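Local coordinates for MstE (Scytonema sp. PCC 10023, PDB 6SBF), which is a type II terpene cyclase linked to merosterol biosynthesis that assembles complex isoprenoid scaffolds, probably through cyclisation triggered by protonation, at residues E297-R300 with S304-S307; N22-S27 with N358-A363; R192-L197 with G229-D234. The protein carries 1 engineered substitution. All coordinates share one frame; numbering follows the deposited sequence. Where two conformers were deposited one is given.

How the contacts relate
The chain enters this set of contacts on helix 18-37, whose residues 22-27 form the first half of contact 2 and must wait until helix 350-363, near the C terminus, for their partner. Within that very long closure lie the two others, one after the other and without crossing. Contact 3 comes first, joining helix 187-200 to the turn between helices 215-229 and 235-248. Contact 1 follows as a short closure, three residues between its segments, at the end of helix 282-298. Contacts 1 and 2 touch, because Q299 and W305 reach S27, and W305 also L360; contact 3 stands apart, its nearest atoms about 13 Å from contact 2 and about 25 Å from contact 1.

Contact 1 of 3, residues E297-R300 with S304-S307; sequences EQQR and SWVS
Q299 lies flat on W305, the signature of a QW motif: Q299, G303 and W305 fit the QxxxGxW pattern of the squalene-hopene cyclase family, here following helix 282-298. The amide and indole planes are only 10° apart. With CG turned anti to the backbone N (chi1 -168°) and the chain extended beyond it, Q299 runs along one ring face, from its CA, in CH-pi contact 3.8 Å from the centroid of the W305 five-membered ring, to NE2, 3.5 Å from W305 CH2. The amide is held at both ends, OE1 bonding to S27 and NE2 to G303 O, which fixes its rotation, while W305 NE1 donates to L295 O.

R300 holds S304. Its N donates to S304 O at 2.8 Å, and its bent side chain brings NE and NH2 side-on to S304 OG, at 3.0 and 2.9 Å, nearly in the guanidinium plane. S304 OG is also hydrogen-bonded to N302 OD1, and R300 NH2 to S349 OG. V306 CA covers a face of the guanidinium, 3.8 Å above its plane. A water closes the turn further, donating to Q298 O at 2.8 Å and accepting from V306 N at 2.9 Å.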
# COMPACT_ATOMS: atom_id res chain seq x y z
N GLU A 297 -11.92 12.75 12.94
CA GLU A 297 -12.42 14.12 12.62
C GLU A 297 -12.41 14.39 11.11
O GLU A 297 -13.30 15.13 10.67
CB GLU A 297 -11.66 15.21 13.41
CG GLU A 297 -12.13 16.64 13.13
CD GLU A 297 -11.73 17.62 14.22
OE1 GLU A 297 -12.31 18.74 14.25
OE2 GLU A 297 -10.83 17.27 15.04
N GLN A 298 -11.47 13.80 10.38
CA GLN A 298 -11.27 14.06 8.93
C GLN A 298 -12.25 13.30 8.07
O GLN A 298 -12.33 13.58 6.90
CB GLN A 298 -9.83 13.77 8.51
CG GLN A 298 -8.80 14.67 9.20
CD GLN A 298 -9.01 16.13 8.86
OE1 GLN A 298 -9.09 16.47 7.71
NE2 GLN A 298 -9.11 16.99 9.85
N GLN A 299 -12.94 12.28 8.61
CA GLN A 299 -13.80 11.46 7.74
C GLN A 299 -14.89 12.35 7.13
O GLN A 299 -15.47 13.18 7.83
CB GLN A 299 -14.41 10.34 8.58
CG GLN A 299 -15.09 9.27 7.72
CD GLN A 299 -15.52 8.06 8.56
OE1 GLN A 299 -15.60 8.17 9.79
NE2 GLN A 299 -15.71 6.93 7.89
N ARG A 300 -15.18 12.11 5.86
CA ARG A 300 -16.27 12.80 5.14
C ARG A 300 -17.62 12.16 5.47
O ARG A 300 -17.74 11.03 5.92
CB ARG A 300 -15.98 12.77 3.63
CG ARG A 300 -14.68 13.53 3.33
CD ARG A 300 -14.45 13.97 1.93
NE ARG A 300 -14.18 12.76 1.20
CZ ARG A 300 -13.58 12.73 0.01
NH1 ARG A 300 -13.21 13.87 -0.57
NH2 ARG A 300 -13.43 11.57 -0.59
N SER A 304 -15.97 8.19 3.40
CA SER A 304 -14.64 8.20 2.78
C SER A 304 -13.71 9.19 3.50
O SER A 304 -14.16 10.01 4.29
CB SER A 304 -14.75 8.55 1.33
OG SER A 304 -15.12 9.93 1.15
N TRP A 305 -12.45 9.06 3.19
CA TRP A 305 -11.47 10.11 3.53
C TRP A 305 -11.00 10.74 2.21
O TRP A 305 -10.99 10.08 1.18
CB TRP A 305 -10.28 9.57 4.32
CG TRP A 305 -10.56 9.35 5.76
CD1 TRP A 305 -10.33 10.20 6.77
CD2 TRP A 305 -11.21 8.19 6.35
NE1 TRP A 305 -10.83 9.74 7.93
CE2 TRP A 305 -11.34 8.48 7.71
CE3 TRP A 305 -11.66 6.96 5.89
CZ2 TRP A 305 -11.91 7.58 8.63
CZ3 TRP A 305 -12.20 6.05 6.78
CH2 TRP A 305 -12.31 6.36 8.13
N VAL A 306 -10.56 12.00 2.28
CA VAL A 306 -9.93 12.79 1.18
C VAL A 306 -8.81 11.96 0.55
O VAL A 306 -7.91 11.53 1.26
CB VAL A 306 -9.48 14.18 1.70
CG1 VAL A 306 -8.69 14.95 0.69
CG2 VAL A 306 -10.67 15.01 2.16
N SER A 307 -8.81 11.83 -0.77
CA SER A 307 -7.73 11.19 -1.54
C SER A 307 -6.39 11.80 -1.20
O SER A 307 -6.24 13.05 -1.28
CB SER A 307 -7.97 11.31 -2.96
OG SER A 307 -9.23 10.74 -3.27
O HOH W 1 -10.43 13.21 4.91
O HOH W 2 -10.80 13.40 -2.33

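Contact 2 of 3, residues N22-S27 with N358-A363; sequences NQLSNS and NSLVKA
L360 and L24 meet where helix 350-363 passes helix 18-37, the two running roughly antiparallel in the alpha6-alpha6 barrel. The nearest CA atoms, of L24 and L360, are 7.1 Å apart, and no hydrogen bond spans the segments. The contact therefore rests on one leucine, with a leucine and a serine of the facing helix to receive it.

Followed outward, the L360 side chain changes partner as it goes. Its CB, directed at the other helix, already lies 4.0 Å from L24 CD2. CG is turned beside the backbone N (chi1 -68°), which lays the branch point alongside the gap between the helices. There the two methyls part company. L360 CD2 packs against L24 CD2 at 3.9 Å, methyl against methyl, with the two side chains crossing at a slant. L360 CD1, extending the chain (chi2 178°), turns back toward S27 OG, 3.8 Å away, a van der Waals contact with the hydroxyl oxygen. The same CD1 also rests 3.8 Å from W305 CH2, so a single methyl touches both the serine and the indole. S27 itself has a polar partner elsewhere, through a probable hydrogen bond with Q299 OE1, which helps a hydroxyl sit among apolar groups.

The seam is buried and closed in by neighbours. From helix 282-298, I292 packs on L24 and A363, and L296 on S27; I28, one residue beyond S27, adds a further contact to L360. On another side of helix 350-363, S359 packs on A269 and L272 of helix 265-275, so this C-terminal helix is lodged among three others, 18-37, 265-275 and 282-298.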
# COMPACT_ATOMS: atom_id res chain seq x y z
N ASN A 22 -16.89 3.50 20.38
CA ASN A 22 -18.14 3.54 19.61
C ASN A 22 -17.97 4.39 18.33
O ASN A 22 -18.49 4.01 17.26
CB ASN A 22 -19.22 4.12 20.52
CG ASN A 22 -20.62 3.71 20.17
OD1 ASN A 22 -21.03 3.64 19.01
ND2 ASN A 22 -21.35 3.50 21.23
N GLN A 23 -17.28 5.53 18.46
CA GLN A 23 -17.07 6.34 17.22
C GLN A 23 -16.15 5.59 16.26
O GLN A 23 -16.36 5.66 15.03
CB GLN A 23 -16.58 7.74 17.54
CG GLN A 23 -16.45 8.55 16.28
CD GLN A 23 -17.72 8.75 15.54
OE1 GLN A 23 -18.79 8.69 16.15
NE2 GLN A 23 -17.58 8.93 14.23
N LEU A 24 -15.13 4.87 16.77
CA LEU A 24 -14.33 4.03 15.87
C LEU A 24 -15.24 3.06 15.14
O LEU A 24 -15.09 2.84 13.94
CB LEU A 24 -13.26 3.29 16.66
CG LEU A 24 -11.99 4.08 16.82
CD1 LEU A 24 -11.20 3.55 17.99
CD2 LEU A 24 -11.18 4.06 15.53
N SER A 25 -16.14 2.39 15.87
CA SER A 25 -17.08 1.43 15.21
C SER A 25 -17.86 2.16 14.11
O SER A 25 -17.97 1.65 13.00
CB SER A 25 -18.01 0.78 16.20
OG SER A 25 -17.26 0.06 17.16
N ASN A 26 -18.44 3.29 14.46
CA ASN A 26 -19.33 4.03 13.52
C ASN A 26 -18.53 4.47 12.28
O ASN A 26 -19.04 4.37 11.14
CB ASN A 26 -20.04 5.17 14.23
CG ASN A 26 -21.09 4.67 15.22
OD1 ASN A 26 -21.40 3.47 15.22
ND2 ASN A 26 -21.52 5.55 16.13
N SER A 27 -17.32 4.95 12.51
CA SER A 27 -16.42 5.43 11.44
C SER A 27 -16.04 4.28 10.54
O SER A 27 -16.18 4.36 9.29
CB SER A 27 -15.16 6.01 12.07
OG SER A 27 -14.14 6.23 11.09
N ASN A 358 -8.40 0.23 7.47
CA ASN A 358 -7.53 -0.84 7.97
C ASN A 358 -6.74 -0.39 9.21
O ASN A 358 -6.64 -1.10 10.22
CB ASN A 358 -6.66 -1.33 6.85
CG ASN A 358 -5.57 -2.25 7.32
OD1 ASN A 358 -4.56 -1.79 7.83
ND2 ASN A 358 -5.75 -3.54 7.10
N SER A 359 -6.16 0.81 9.13
CA SER A 359 -5.32 1.30 10.25
C SER A 359 -6.19 1.44 11.50
O SER A 359 -5.71 1.19 12.60
CB SER A 359 -4.58 2.58 9.87
OG SER A 359 -5.44 3.74 9.80
N LEU A 360 -7.43 1.91 11.36
CA LEU A 360 -8.32 2.15 12.52
C LEU A 360 -8.76 0.80 13.14
O LEU A 360 -8.80 0.70 14.36
CB LEU A 360 -9.53 2.97 12.10
CG LEU A 360 -9.27 4.40 11.68
CD1 LEU A 360 -10.57 5.06 11.23
CD2 LEU A 360 -8.63 5.19 12.81
N VAL A 361 -9.05 -0.17 12.30
CA VAL A 361 -9.38 -1.53 12.79
C VAL A 361 -8.20 -2.09 13.59
O VAL A 361 -8.38 -2.62 14.71
CB VAL A 361 -9.80 -2.44 11.64
CG1 VAL A 361 -10.00 -3.87 12.14
CG2 VAL A 361 -11.09 -1.99 11.00
N LYS A 362 -7.00 -1.98 13.06
CA LYS A 362 -5.82 -2.55 13.73
C LYS A 362 -5.51 -1.76 15.00
O LYS A 362 -5.02 -2.38 15.96
CB LYS A 362 -4.66 -2.59 12.75
CG LYS A 362 -4.81 -3.51 11.55
CD LYS A 362 -3.68 -3.51 10.53
CE LYS A 362 -2.32 -3.70 11.12
NZ LYS A 362 -2.18 -5.12 11.49
N ALA A 363 -5.74 -0.44 15.03
CA ALA A 363 -5.33 0.35 16.19
C ALA A 363 -6.33 0.30 17.33
O ALA A 363 -5.93 0.60 18.48
CB ALA A 363 -5.10 1.74 15.75

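Contact 3 of 3, residues R192-L197 with G229-D234; sequences RLHDYL and GGQAAD
H194, on helix 187-200, meets the D234 carboxylate at the edge of its ring, through NE2, in the turn that joins helices 215-229 and 235-248 of the helical barrel. The tight part of the contact is this one meeting. H194 CG stands anti to the backbone N (chi1 169°), sending the imidazole straight out from its helix. NE2 donates to D234 OD1 at 2.8 Å, close to the ring plane and to the syn lone pair; a second bond, to D234 OD2, is weak. Ring and carboxylate planes are twisted 39° apart. Behind them L226 of helix 215-229 packs on both side chains.

The exposed side is looser. Q231 stretches from the turn and lays OE1 over a face of the ring, 3.4 Å from H194 NE2, at an angle too poor for a hydrogen bond.

On the far edge of the imidazole ND1 donates to D195 OD1 at 2.8 Å, using that oxygen's anti lone pair. With both ring nitrogens donating to carboxylates, H194 is probably protonated, an imidazolium; R198, in a salt bridge with D234 OD1, would add a second positive partner for D234.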
# COMPACT_ATOMS: atom_id res chain seq x y z
N ARG A 192 13.77 -14.55 2.11
CA ARG A 192 14.59 -14.28 0.92
C ARG A 192 14.80 -12.75 0.80
O ARG A 192 15.90 -12.36 0.37
CB ARG A 192 13.92 -14.80 -0.35
CG ARG A 192 14.71 -14.59 -1.64
CD ARG A 192 16.14 -15.13 -1.76
NE ARG A 192 16.28 -16.58 -1.60
CZ ARG A 192 16.45 -17.48 -2.59
NH1 ARG A 192 16.54 -18.77 -2.32
NH2 ARG A 192 16.51 -17.08 -3.85
N LEU A 193 13.83 -11.91 1.17
CA LEU A 193 13.94 -10.44 1.03
C LEU A 193 14.56 -9.77 2.27
O LEU A 193 14.83 -8.59 2.26
CB LEU A 193 12.56 -9.89 0.75
CG LEU A 193 12.02 -10.29 -0.61
CD1 LEU A 193 10.55 -9.92 -0.69
CD2 LEU A 193 12.74 -9.57 -1.73
N HIS A 194 14.78 -10.51 3.36
CA HIS A 194 15.18 -9.94 4.66
C HIS A 194 16.45 -9.05 4.54
O HIS A 194 16.47 -7.95 5.09
CB HIS A 194 15.38 -11.09 5.66
CG HIS A 194 16.03 -10.66 6.93
ND1 HIS A 194 17.40 -10.57 7.04
CD2 HIS A 194 15.49 -10.21 8.10
CE1 HIS A 194 17.70 -10.15 8.26
NE2 HIS A 194 16.53 -9.89 8.93
N ASP A 195 17.52 -9.57 3.99
CA ASP A 195 18.81 -8.86 4.01
C ASP A 195 18.65 -7.57 3.22
O ASP A 195 19.20 -6.54 3.63
CB ASP A 195 19.93 -9.76 3.53
CG ASP A 195 20.30 -10.88 4.49
OD1 ASP A 195 19.69 -11.00 5.57
OD2 ASP A 195 21.22 -11.60 4.14
N TYR A 196 17.99 -7.62 2.06
CA TYR A 196 17.76 -6.40 1.24
C TYR A 196 16.99 -5.38 2.07
O TYR A 196 17.35 -4.17 2.10
CB TYR A 196 16.99 -6.77 -0.03
CG TYR A 196 16.54 -5.57 -0.81
CD1 TYR A 196 17.37 -4.96 -1.73
CD2 TYR A 196 15.30 -5.03 -0.58
CE1 TYR A 196 16.95 -3.84 -2.43
CE2 TYR A 196 14.89 -3.91 -1.28
CZ TYR A 196 15.73 -3.29 -2.19
OH TYR A 196 15.29 -2.17 -2.86
N LEU A 197 15.95 -5.81 2.76
CA LEU A 197 15.18 -4.87 3.60
C LEU A 197 16.09 -4.32 4.72
O LEU A 197 16.03 -3.10 5.02
CB LEU A 197 13.94 -5.51 4.15
CG LEU A 197 12.90 -5.87 3.06
CD1 LEU A 197 11.75 -6.60 3.64
CD2 LEU A 197 12.39 -4.62 2.34
N GLY A 229 8.72 -11.81 11.00
CA GLY A 229 9.74 -12.87 10.93
C GLY A 229 10.25 -13.28 12.31
O GLY A 229 10.83 -14.37 12.40
N GLY A 230 10.04 -12.46 13.33
CA GLY A 230 10.28 -12.88 14.73
C GLY A 230 11.75 -12.90 15.11
O GLY A 230 12.07 -13.35 16.24
N GLN A 231 12.67 -12.43 14.27
CA GLN A 231 14.11 -12.55 14.62
C GLN A 231 14.47 -11.40 15.57
O GLN A 231 14.21 -10.22 15.23
CB GLN A 231 14.99 -12.52 13.37
CG GLN A 231 14.70 -13.62 12.37
CD GLN A 231 15.51 -13.56 11.08
OE1 GLN A 231 16.36 -12.70 10.83
NE2 GLN A 231 15.14 -14.44 10.17
N ALA A 232 15.03 -11.72 16.72
CA ALA A 232 15.44 -10.65 17.67
C ALA A 232 16.45 -9.68 17.05
O ALA A 232 16.47 -8.49 17.47
CB ALA A 232 15.98 -11.28 18.92
N ALA A 233 17.27 -10.16 16.13
CA ALA A 233 18.28 -9.31 15.48
C ALA A 233 17.61 -8.12 14.78
O ALA A 233 18.30 -7.14 14.52
CB ALA A 233 19.12 -10.10 14.50
N ASP A 234 16.35 -8.23 14.42
CA ASP A 234 15.62 -7.19 13.67
C ASP A 234 14.92 -6.20 14.58
O ASP A 234 14.48 -5.16 14.11
CB ASP A 234 14.64 -7.84 12.69
CG ASP A 234 15.35 -8.70 11.67
OD1 ASP A 234 16.49 -8.37 11.25
OD2 ASP A 234 14.77 -9.67 11.21